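PDB 1Z2Z: probable tRNA pseudouridine synthase D from Methanosarcina mazei, which probably catalyses the isomerisation of uridine to pseudouridine at position 13 of transfer RNAs. Local coordinates for residues A[32-37]-A[88-93]; A[80-85]-A[128-133]. One frame throughout, in Å; residues are numbered along the deposited sequence.

Contact 1. Residues A[32-37]-A[88-93]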
loop_
_atom_site.group_PDB
_atom_site.type_symbol
_atom_site.label_atom_id
_atom_site.label_comp_id
_atom_site.label_asym_id
_atom_site.label_seq_id
_atom_site.Cartn_x
_atom_site.Cartn_y
_atom_site.Cartn_z
ATOM N N ASP A 32 -16.865 12.496 -2.959
ATOM C CA ASP A 32 -15.586 13.175 -2.739
ATOM C C ASP A 32 -14.385 12.279 -3.010
ATOM O O ASP A 32 -13.226 12.688 -2.842
ATOM C CB ASP A 32 -15.491 13.723 -1.312
ATOM C CG ASP A 32 -16.195 15.065 -1.152
ATOM O OD1 ASP A 32 -16.188 15.599 -0.023
ATOM O OD2 ASP A 32 -16.748 15.581 -2.151
ATOM N N PHE A 33 -14.665 11.052 -3.432
ATOM C CA PHE A 33 -13.610 10.098 -3.735
ATOM C C PHE A 33 -14.017 9.265 -4.934
ATOM O O PHE A 33 -14.578 8.185 -4.780
ATOM C CB PHE A 33 -13.354 9.178 -2.539
ATOM C CG PHE A 33 -11.941 8.684 -2.462
ATOM C CD1 PHE A 33 -11.003 9.348 -1.679
ATOM C CD2 PHE A 33 -11.532 7.592 -3.209
ATOM C CE1 PHE A 33 -9.677 8.934 -1.646
ATOM C CE2 PHE A 33 -10.206 7.169 -3.184
ATOM C CZ PHE A 33 -9.279 7.843 -2.400
ATOM N N ILE A 34 -13.730 9.761 -6.129
ATOM C CA ILE A 34 -14.096 9.029 -7.321
ATOM C C ILE A 34 -12.921 8.248 -7.877
ATOM O O ILE A 34 -11.845 8.795 -8.102
ATOM C CB ILE A 34 -14.670 9.981 -8.366
ATOM C CG1 ILE A 34 -15.938 10.630 -7.772
ATOM C CG2 ILE A 34 -14.934 9.241 -9.672
ATOM C CD1 ILE A 34 -16.738 11.493 -8.715
ATOM N N VAL A 35 -13.130 6.952 -8.070
ATOM C CA VAL A 35 -12.088 6.071 -8.582
ATOM C C VAL A 35 -12.600 5.321 -9.795
ATOM O O VAL A 35 -13.461 4.459 -9.660
ATOM C CB VAL A 35 -11.693 5.029 -7.542
ATOM C CG1 VAL A 35 -10.580 4.171 -8.079
ATOM C CG2 VAL A 35 -11.308 5.697 -6.257
ATOM N N LYS A 36 -12.064 5.637 -10.971
ATOM C CA LYS A 36 -12.490 4.976 -12.205
ATOM C C LYS A 36 -11.353 4.126 -12.762
ATOM O O LYS A 36 -10.310 4.652 -13.125
ATOM C CB LYS A 36 -12.895 6.008 -13.260
ATOM C CG LYS A 36 -13.982 6.977 -12.846
ATOM C CD LYS A 36 -14.361 7.871 -14.015
ATOM C CE LYS A 36 -15.494 8.833 -13.641
ATOM N NZ LYS A 36 -16.046 9.619 -14.802
ATOM N N GLU A 37 -11.575 2.819 -12.855
ATOM C CA GLU A 37 -10.574 1.876 -13.346
ATOM C C GLU A 37 -10.208 2.007 -14.824
ATOM O O GLU A 37 -11.042 2.375 -15.649
ATOM C CB GLU A 37 -11.070 0.465 -13.085
ATOM C CG GLU A 37 -10.082 -0.612 -13.414
ATOM C CD GLU A 37 -10.731 -1.973 -13.530
ATOM O OE1 GLU A 37 -11.320 -2.258 -14.596
ATOM O OE2 GLU A 37 -10.665 -2.738 -12.548
ATOM N N ARG A 88 -16.442 3.298 0.743
ATOM C CA ARG A 88 -16.855 4.693 0.856
ATOM C C ARG A 88 -16.382 5.539 -0.311
ATOM O O ARG A 88 -15.480 6.360 -0.152
ATOM C CB ARG A 88 -16.348 5.330 2.159
ATOM C CG ARG A 88 -16.965 6.717 2.419
ATOM C CD ARG A 88 -16.864 7.175 3.881
ATOM N NE ARG A 88 -17.474 8.494 4.098
ATOM C CZ ARG A 88 -18.782 8.752 4.026
ATOM N NH1 ARG A 88 -19.642 7.784 3.745
ATOM N NH2 ARG A 88 -19.229 9.982 4.228
ATOM N N ALA A 89 -16.993 5.367 -1.478
ATOM C CA ALA A 89 -16.581 6.147 -2.640
ATOM C C ALA A 89 -17.433 5.831 -3.850
ATOM O O ALA A 89 -18.223 4.895 -3.831
ATOM C CB ALA A 89 -15.128 5.858 -2.960
ATOM N N LEU A 90 -17.293 6.624 -4.899
ATOM C CA LEU A 90 -18.035 6.354 -6.114
ATOM C C LEU A 90 -17.018 5.734 -7.060
ATOM O O LEU A 90 -16.127 6.412 -7.587
ATOM C CB LEU A 90 -18.620 7.633 -6.705
ATOM C CG LEU A 90 -19.204 7.447 -8.108
ATOM C CD1 LEU A 90 -20.248 6.360 -8.106
ATOM C CD2 LEU A 90 -19.757 8.757 -8.602
ATOM N N THR A 91 -17.172 4.437 -7.283
ATOM C CA THR A 91 -16.232 3.700 -8.104
ATOM C C THR A 91 -16.808 2.899 -9.261
ATOM O O THR A 91 -17.829 2.227 -9.122
ATOM C CB THR A 91 -15.474 2.723 -7.243
ATOM O OG1 THR A 91 -16.321 1.598 -6.971
ATOM C CG2 THR A 91 -15.086 3.372 -5.925
ATOM N N THR A 92 -16.092 2.950 -10.382
ATOM C CA THR A 92 -16.422 2.256 -11.621
ATOM C C THR A 92 -15.311 1.221 -11.906
ATOM O O THR A 92 -14.129 1.516 -11.715
ATOM C CB THR A 92 -16.451 3.272 -12.771
ATOM O OG1 THR A 92 -17.390 4.306 -12.460
ATOM C CG2 THR A 92 -16.833 2.623 -14.081
ATOM N N GLN A 93 -15.672 0.024 -12.361
ATOM C CA GLN A 93 -14.674 -1.005 -12.660
ATOM C C GLN A 93 -15.261 -2.094 -13.543
ATOM O O GLN A 93 -16.476 -2.185 -13.703
ATOM C CB GLN A 93 -14.179 -1.673 -11.388
ATOM C CG GLN A 93 -15.201 -2.593 -10.769
ATOM C CD GLN A 93 -14.790 -3.044 -9.397
ATOM O OE1 GLN A 93 -15.514 -2.859 -8.413
ATOM N NE2 GLN A 93 -13.613 -3.627 -9.316
#
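Leu90 O accepts Val35 N at 3.1 Å, and a CA-H...O contact from Ile34, with Ile34 CA 3.3 Å from Leu90 O, adds to it. Val35 O answers in kind, accepting Thr92 N at 3.1 Å while Thr91 CA makes a CA-H...O contact with it. Leu90 N to Phe33 O and Glu37 N to Thr92 O complete the staggered bonding of two parallel strands. The register puts bridged residues on the same face of the sheet. On one face Ile34 and Leu90 run side by side, Ile34 CD1 4.1 Å from Leu90 CD2, with Lys36 and Thr92 further along. On the other, Val35 CB meets Thr91 CG2 at 4.1 Å, while Thr91 OG1 turns to Lys56. Phe33 CB packs on Ala89 CB at 3.8 Å, and with CG anti to the backbone N (chi1 -151°) the ring leads away from segment 88-93, past the Ala89 methyl, and touches Asp86, the predicted nucleophile. At the far end the Glu37 and Gln93 side chains cross, their carboxylate and amide planes 89° apart, with Glu37 OE2 3.9 Å from Gln93 CB. Glu37 OE1 accepts Lys94 N, and OE2 forms a salt bridge with Lys85; the backbone-bonded pair thus ends in a charge probably balanced by that lysine.

Contact 2. Residues A[80-85]-A[128-133]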
loop_
_atom_site.group_PDB
_atom_site.type_symbol
_atom_site.label_atom_id
_atom_site.label_comp_id
_atom_site.label_asym_id
_atom_site.label_seq_id
_atom_site.Cartn_x
_atom_site.Cartn_y
_atom_site.Cartn_z
ATOM N N SER A 80 -16.073 -12.121 -10.450
ATOM C CA SER A 80 -14.769 -11.614 -10.021
ATOM C C SER A 80 -14.386 -10.235 -10.509
ATOM O O SER A 80 -14.840 -9.749 -11.544
ATOM C CB SER A 80 -13.610 -12.611 -10.316
ATOM O OG SER A 80 -13.329 -12.807 -11.687
ATOM N N VAL A 81 -13.540 -9.607 -9.710
ATOM C CA VAL A 81 -13.073 -8.272 -9.981
ATOM C C VAL A 81 -11.574 -8.280 -10.309
ATOM O O VAL A 81 -10.853 -9.242 -9.998
ATOM C CB VAL A 81 -13.365 -7.394 -8.750
ATOM C CG1 VAL A 81 -14.852 -7.308 -8.536
ATOM C CG2 VAL A 81 -12.727 -8.001 -7.500
ATOM N N ALA A 82 -11.126 -7.213 -10.964
ATOM C CA ALA A 82 -9.726 -7.053 -11.325
ATOM C C ALA A 82 -8.988 -6.492 -10.113
ATOM O O ALA A 82 -7.816 -6.797 -9.886
ATOM C CB ALA A 82 -9.606 -6.108 -12.499
ATOM N N GLY A 83 -9.702 -5.684 -9.327
ATOM C CA GLY A 83 -9.144 -5.074 -8.128
ATOM C C GLY A 83 -10.227 -4.496 -7.229
ATOM O O GLY A 83 -11.152 -3.856 -7.712
ATOM N N THR A 84 -10.124 -4.687 -5.922
ATOM C CA THR A 84 -11.158 -4.168 -5.043
ATOM C C THR A 84 -11.152 -2.657 -4.769
ATOM O O THR A 84 -10.253 -2.138 -4.115
ATOM C CB THR A 84 -11.148 -4.912 -3.718
ATOM O OG1 THR A 84 -11.443 -6.293 -3.953
ATOM C CG2 THR A 84 -12.201 -4.340 -2.782
ATOM N N LYS A 85 -12.180 -1.959 -5.248
ATOM C CA LYS A 85 -12.276 -0.519 -5.051
ATOM C C LYS A 85 -12.878 -0.197 -3.688
ATOM O O LYS A 85 -13.613 -1.004 -3.104
ATOM C CB LYS A 85 -13.117 0.114 -6.155
ATOM C CG LYS A 85 -12.912 -0.501 -7.520
ATOM C CD LYS A 85 -11.505 -0.309 -8.052
ATOM C CE LYS A 85 -11.268 -1.198 -9.276
ATOM N NZ LYS A 85 -10.035 -0.850 -10.063
ATOM N N GLY A 128 -5.753 -8.305 -11.257
ATOM C CA GLY A 128 -4.610 -7.907 -12.045
ATOM C C GLY A 128 -4.986 -7.500 -13.444
ATOM O O GLY A 128 -4.222 -6.789 -14.085
ATOM N N ASP A 129 -6.147 -7.916 -13.938
ATOM C CA ASP A 129 -6.517 -7.541 -15.296
ATOM C C ASP A 129 -6.861 -6.073 -15.489
ATOM O O ASP A 129 -7.857 -5.774 -16.122
ATOM C CB ASP A 129 -7.700 -8.363 -15.801
ATOM C CG ASP A 129 -7.386 -9.837 -15.937
ATOM O OD1 ASP A 129 -6.408 -10.311 -15.302
ATOM O OD2 ASP A 129 -8.144 -10.520 -16.669
ATOM N N LEU A 130 -6.083 -5.149 -14.946
ATOM C CA LEU A 130 -6.377 -3.738 -15.182
ATOM C C LEU A 130 -5.042 -3.008 -15.243
ATOM O O LEU A 130 -4.055 -3.453 -14.656
ATOM C CB LEU A 130 -7.238 -3.136 -14.062
ATOM C CG LEU A 130 -6.489 -2.637 -12.820
ATOM C CD1 LEU A 130 -7.407 -1.822 -11.945
ATOM C CD2 LEU A 130 -5.910 -3.819 -12.069
ATOM N N TRP A 131 -5.001 -1.895 -15.957
ATOM C CA TRP A 131 -3.774 -1.142 -16.044
ATOM C C TRP A 131 -3.661 -0.330 -14.773
ATOM O O TRP A 131 -2.940 -0.704 -13.851
ATOM C CB TRP A 131 -3.777 -0.214 -17.253
ATOM C CG TRP A 131 -2.563 0.664 -17.284
ATOM C CD1 TRP A 131 -2.402 1.866 -16.647
ATOM C CD2 TRP A 131 -1.301 0.357 -17.886
ATOM N NE1 TRP A 131 -1.120 2.317 -16.809
ATOM C CE2 TRP A 131 -0.419 1.412 -17.563
ATOM C CE3 TRP A 131 -0.825 -0.712 -18.662
ATOM C CZ2 TRP A 131 0.916 1.434 -17.991
ATOM C CZ3 TRP A 131 0.506 -0.688 -19.088
ATOM C CH2 TRP A 131 1.359 0.380 -18.746
ATOM N N GLY A 132 -4.391 0.778 -14.715
ATOM C CA GLY A 132 -4.356 1.612 -13.530
ATOM C C GLY A 132 -5.723 2.031 -13.024
ATOM O O GLY A 132 -6.743 1.395 -13.314
ATOM N N ASN A 133 -5.731 3.127 -12.268
ATOM C CA ASN A 133 -6.947 3.677 -11.677
ATOM C C ASN A 133 -6.930 5.215 -11.698
ATOM O O ASN A 133 -6.030 5.844 -11.139
ATOM C CB ASN A 133 -7.086 3.188 -10.221
ATOM C CG ASN A 133 -7.708 1.791 -10.102
ATOM O OD1 ASN A 133 -7.387 1.042 -9.186
ATOM N ND2 ASN A 133 -8.620 1.457 -11.004
HETATM O O HOH W 1 -7.602 -1.570 -8.013
#
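The loop that leaves strand 79-81 and leads to the predicted nucleophile, Asp86, is docked here against residues 128-133, which run into strand 130-142; in them an inverse gamma turn centred on Asp129 precedes a classic beta bulge formed by Trp131 and Gly132 opposite Ile38. One backbone bond ties loop to turn: Gly128 N donates to Ala82 O at 2.9 Å, with an N-H...O angle of 158°. Beside it the Ala82 methyl points into the turn, Ala82 CB lying 4.0 Å from Asp129 O and 4.1 Å from Leu130 CB. Asp129 itself directs its carboxylate to Arg41. Further on, Lys85 and Asn133 meet tip to tip. The lysine chain bends at chi2 (-64°), which brings its ammonium group in beside Leu130 CD1 and the Asn133 amide; its salt-bridge partner is Glu37. The bond from Lys85 NZ to Asn133 OD1, at 3.4 Å, is weak, and since the modelled Asn133 ND2 stands closer still to NZ, donor facing donor, the rotation of the amide is doubtful. An alanine in place of Asn133 would probably leave Lys85 and a bridging water without their amide partner, with Glu37 left to hold the lysine. As modelled, that water accepts from Lys85 NZ at 3.3 Å and donates to Asn133 OD1 at 2.9 Å.

Contacts 1 and 2 illustrate how one sheet can gather segments from several places in the sequence around a predicted reactive residue. Their segments alternate along the chain, in the order 32-37, 80-85, 88-93 and 128-133, and their centres lie 12 Å apart. Contact 1 is a strand pair within the mixed sheet; contact 2 joins the loop after strand 79-81 to strand 130-142 of that sheet, which itself pairs antiparallel with 33-39. The two meet where the Glu37 side chain packs against Leu130 and Asn133. They flank the predicted nucleophile, Asp86, which lies between segments 80-85 and 88-93, and may thereby help to fix its position.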